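Local atomic coordinates of LS-24 (Lathyrus sativus, PDB entry 3LP9), a protein that probably binds hemin as a monomer and spermine as a dimer, and may act in the oxidative stress response and polyamine biosynthesis. Residues Asp191-Arg196 against Asp209-Ile214. Sequence-based numbering, arbitrary orientation.
Sequences DDHYAR and DGVREI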
ATOM      1  N   ASP A 191      -9.874   1.064  23.494  1.00 16.19           N
ATOM      2  CA  ASP A 191      -9.966   2.456  24.007  1.00 16.77           C
ATOM      3  C   ASP A 191      -8.954   2.647  25.134  1.00 16.40           C
ATOM      4  O   ASP A 191      -7.780   2.362  24.946  1.00 17.34           O
ATOM      5  CB  ASP A 191     -11.401   2.823  24.459  1.00 16.49           C
ATOM      6  CG  ASP A 191     -12.453   2.311  23.480  1.00 17.64           C
ATOM      7  OD1 ASP A 191     -12.233   2.490  22.251  1.00 18.39           O
ATOM      8  OD2 ASP A 191     -13.460   1.684  23.922  1.00 18.17           O
ATOM      9  N   ASP A 192      -9.398   3.200  26.260  1.00 16.95           N
ATOM     10  CA  ASP A 192      -8.555   3.470  27.450  1.00 16.01           C
ATOM     11  C   ASP A 192      -8.502   2.302  28.419  1.00 15.75           C
ATOM     12  O   ASP A 192      -8.037   2.475  29.526  1.00 15.59           O
ATOM     13  CB  ASP A 192      -9.053   4.717  28.207  1.00 16.15           C
ATOM     14  CG  ASP A 192     -10.524   4.626  28.623  1.00 15.60           C
ATOM     15  OD1 ASP A 192     -11.378   4.043  27.904  1.00 15.97           O
ATOM     16  OD2 ASP A 192     -10.827   5.137  29.701  1.00 15.91           O
ATOM     17  N   HIS A 193      -9.011   1.147  27.983  1.00 15.66           N
ATOM     18  CA  HIS A 193      -9.130  -0.079  28.767  1.00 16.01           C
ATOM     19  C   HIS A 193      -8.272  -1.216  28.283  1.00 16.13           C
ATOM     20  O   HIS A 193      -7.926  -1.288  27.091  1.00 17.02           O
ATOM     21  CB  HIS A 193     -10.580  -0.587  28.721  1.00 16.81           C
ATOM     22  CG  HIS A 193     -11.552   0.338  29.403  1.00 17.77           C
ATOM     23  ND1 HIS A 193     -12.181   1.382  28.742  1.00 16.29           N
ATOM     24  CD2 HIS A 193     -11.970   0.385  30.694  1.00 17.03           C
ATOM     25  CE1 HIS A 193     -12.963   2.013  29.599  1.00 17.48           C
ATOM     26  NE2 HIS A 193     -12.844   1.433  30.786  1.00 16.84           N
ATOM     27  N   TYR A 194      -7.955  -2.121  29.195  1.00 15.73           N
ATOM     28  CA  TYR A 194      -7.119  -3.271  28.851  1.00 16.19           C
ATOM     29  C   TYR A 194      -7.715  -4.447  29.666  1.00 16.29           C
ATOM     30  O   TYR A 194      -8.384  -4.262  30.708  1.00 16.99           O
ATOM     31  CB  TYR A 194      -5.618  -3.022  29.214  1.00 15.72           C
ATOM     32  CG  TYR A 194      -5.349  -3.159  30.705  1.00 14.96           C
ATOM     33  CD1 TYR A 194      -5.578  -2.091  31.564  1.00 15.99           C
ATOM     34  CD2 TYR A 194      -4.949  -4.382  31.253  1.00 13.93           C
ATOM     35  CE1 TYR A 194      -5.436  -2.239  32.974  1.00 15.60           C
ATOM     36  CE2 TYR A 194      -4.777  -4.546  32.621  1.00 13.89           C
ATOM     37  CZ  TYR A 194      -5.012  -3.498  33.480  1.00 15.05           C
ATOM     38  OH  TYR A 194      -4.867  -3.666  34.842  1.00 14.44           O
ATOM     39  N   ALA A 195      -7.443  -5.654  29.211  1.00 16.50           N
ATOM     40  CA  ALA A 195      -7.829  -6.849  29.922  1.00 15.78           C
ATOM     41  C   ALA A 195      -6.538  -7.720  29.901  1.00 15.80           C
ATOM     42  O   ALA A 195      -5.876  -7.898  28.874  1.00 16.06           O
ATOM     43  CB  ALA A 195      -8.972  -7.497  29.220  1.00 13.79           C
ATOM     44  N   ARG A 196      -6.112  -8.138  31.079  1.00 16.49           N
ATOM     45  CA  ARG A 196      -4.991  -9.056  31.211  1.00 16.54           C
ATOM     46  C   ARG A 196      -5.633 -10.427  31.347  1.00 16.07           C
ATOM     47  O   ARG A 196      -6.263 -10.716  32.328  1.00 15.38           O
ATOM     48  CB  ARG A 196      -4.160  -8.724  32.437  1.00 16.30           C
ATOM     49  CG  ARG A 196      -3.014  -9.652  32.540  1.00 16.69           C
ATOM     50  CD  ARG A 196      -2.748  -9.901  33.955  1.00 18.79           C
ATOM     51  NE  ARG A 196      -1.327  -9.941  34.342  1.00 17.59           N
ATOM     52  CZ  ARG A 196      -0.913  -9.452  35.502  1.00 16.64           C
ATOM     53  NH1 ARG A 196      -1.796  -8.854  36.294  1.00 18.03           N
ATOM     54  NH2 ARG A 196       0.366  -9.524  35.848  1.00 17.90           N
ATOM     55  N   ASP A 209      -8.540  -9.840  37.280  1.00 18.20           N
ATOM     56  CA  ASP A 209      -8.911  -8.653  38.022  1.00 16.08           C
ATOM     57  C   ASP A 209      -9.843  -7.685  37.312  1.00 15.76           C
ATOM     58  O   ASP A 209      -9.941  -6.507  37.659  1.00 16.23           O
ATOM     59  CB  ASP A 209      -7.643  -8.004  38.574  1.00 16.48           C
ATOM     60  CG  ASP A 209      -6.864  -8.938  39.514  1.00 16.23           C
ATOM     61  OD1 ASP A 209      -7.374  -9.325  40.597  1.00 14.73           O
ATOM     62  OD2 ASP A 209      -5.740  -9.290  39.135  1.00 16.27           O
ATOM     63  N   GLY A 210     -10.541  -8.185  36.306  1.00 15.99           N
ATOM     64  CA  GLY A 210     -11.484  -7.381  35.527  1.00 15.84           C
ATOM     65  C   GLY A 210     -10.832  -6.433  34.548  1.00 16.93           C
ATOM     66  O   GLY A 210      -9.583  -6.416  34.420  1.00 17.23           O
ATOM     67  N   VAL A 211     -11.667  -5.660  33.845  1.00 16.36           N
ATOM     68  CA  VAL A 211     -11.251  -4.645  32.879  1.00 16.12           C
ATOM     69  C   VAL A 211     -10.856  -3.330  33.535  1.00 16.23           C
ATOM     70  O   VAL A 211     -11.666  -2.668  34.181  1.00 16.80           O
ATOM     71  CB  VAL A 211     -12.354  -4.405  31.811  1.00 16.29           C
ATOM     72  CG1 VAL A 211     -11.974  -3.331  30.839  1.00 14.83           C
ATOM     73  CG2 VAL A 211     -12.689  -5.728  31.112  1.00 15.81           C
ATOM     74  N   ARG A 212      -9.610  -2.901  33.324  1.00 16.51           N
ATOM     75  CA  ARG A 212      -9.157  -1.665  33.943  1.00 15.58           C
ATOM     76  C   ARG A 212      -8.629  -0.693  32.942  1.00 15.69           C
ATOM     77  O   ARG A 212      -8.692  -0.905  31.712  1.00 16.52           O
ATOM     78  CB  ARG A 212      -8.122  -1.972  35.034  1.00 16.26           C
ATOM     79  CG  ARG A 212      -8.677  -2.637  36.306  1.00 14.72           C
ATOM     80  CD  ARG A 212      -7.723  -3.610  36.944  1.00 14.25           C
ATOM     81  NE  ARG A 212      -8.278  -4.262  38.135  1.00 13.50           N
ATOM     82  CZ  ARG A 212      -8.387  -3.679  39.324  1.00 14.21           C
ATOM     83  NH1 ARG A 212      -7.968  -2.404  39.482  1.00 14.29           N
ATOM     84  NH2 ARG A 212      -8.959  -4.334  40.332  1.00 11.10           N
ATOM     85  N   GLU A 213      -8.117   0.412  33.461  1.00 15.77           N
ATOM     86  CA  GLU A 213      -7.562   1.484  32.649  1.00 15.87           C
ATOM     87  C   GLU A 213      -6.094   1.305  32.467  1.00 16.26           C
ATOM     88  O   GLU A 213      -5.391   0.988  33.418  1.00 15.33           O
ATOM     89  CB  GLU A 213      -7.859   2.830  33.257  1.00 15.89           C
ATOM     90  CG  GLU A 213      -9.251   2.886  33.678  1.00 17.22           C
ATOM     91  CD  GLU A 213      -9.975   4.100  33.221  1.00 19.28           C
ATOM     92  OE1 GLU A 213      -9.365   5.187  33.310  1.00 20.88           O
ATOM     93  OE2 GLU A 213     -11.181   3.994  32.818  1.00 19.48           O
ATOM     94  N   ILE A 214      -5.689   1.450  31.189  1.00 16.42           N
ATOM     95  CA  ILE A 214      -4.320   1.304  30.705  1.00 16.38           C
ATOM     96  C   ILE A 214      -3.271   2.077  31.577  1.00 16.76           C
ATOM     97  O   ILE A 214      -2.288   1.478  32.057  1.00 16.50           O
ATOM     98  CB  ILE A 214      -4.225   1.736  29.181  1.00 15.79           C
ATOM     99  CG1 ILE A 214      -4.959   0.732  28.262  1.00 15.06           C
ATOM    100  CG2 ILE A 214      -2.782   1.854  28.769  1.00 16.54           C
ATOM    101  CD1 ILE A 214      -5.142   1.214  26.883  1.00 12.56           C
TER
HETATM  102  O   HOH W   1      -7.354  -7.237  33.771  1.00 14.52           O
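Strand 193-198 pairs antiparallel with strand 212-213, and Tyr194 and Arg212 form the hydrogen-bonded pair. Tyr194 N donates to Arg212 O at 2.9 Å, in the carbonyl plane. Arg212 N returns a bond to Tyr194 O at 3.2 Å, nearly along the C=O axis. A third bond, Ile214 N to Asp192 O, is fairly straight (164° at the hydrogen), but the donor sits above the carbonyl plane. A water accepts from Arg196 N and donates to Gly210 O. Tyr194 has CG in the crowded position between backbone N and carbonyl carbon (chi1 77°), which lays the ring alongside the Arg212 side chain. Tyr194 CE1 meets Arg212 CB at 3.4 Å, while Glu213 O and Ile214 N lie at the ring edge. Tyr194 CB touches Ile214 CG1 at 3.9 Å, and Tyr217 stacks on the ring. An alanine in place of Tyr194 would probably loosen the packing between strand and helix, since the ring contacts to Arg212 and Tyr217 would go. Arg212 NE also hydrogen-bonds Asp209 O. On the other face, His193 CD2 meets Val211 CG1 at 3.7 Å. Asp192 OD2 and Glu213 OE2 stand 3.3 Å apart, a like-charge approach that may raise the pKa of one carboxylate. Glu213 is the N-cap residue of helix 214-217. An outer strand running into a short helix is characteristic of a blade of the four-bladed hemopexin β-propeller.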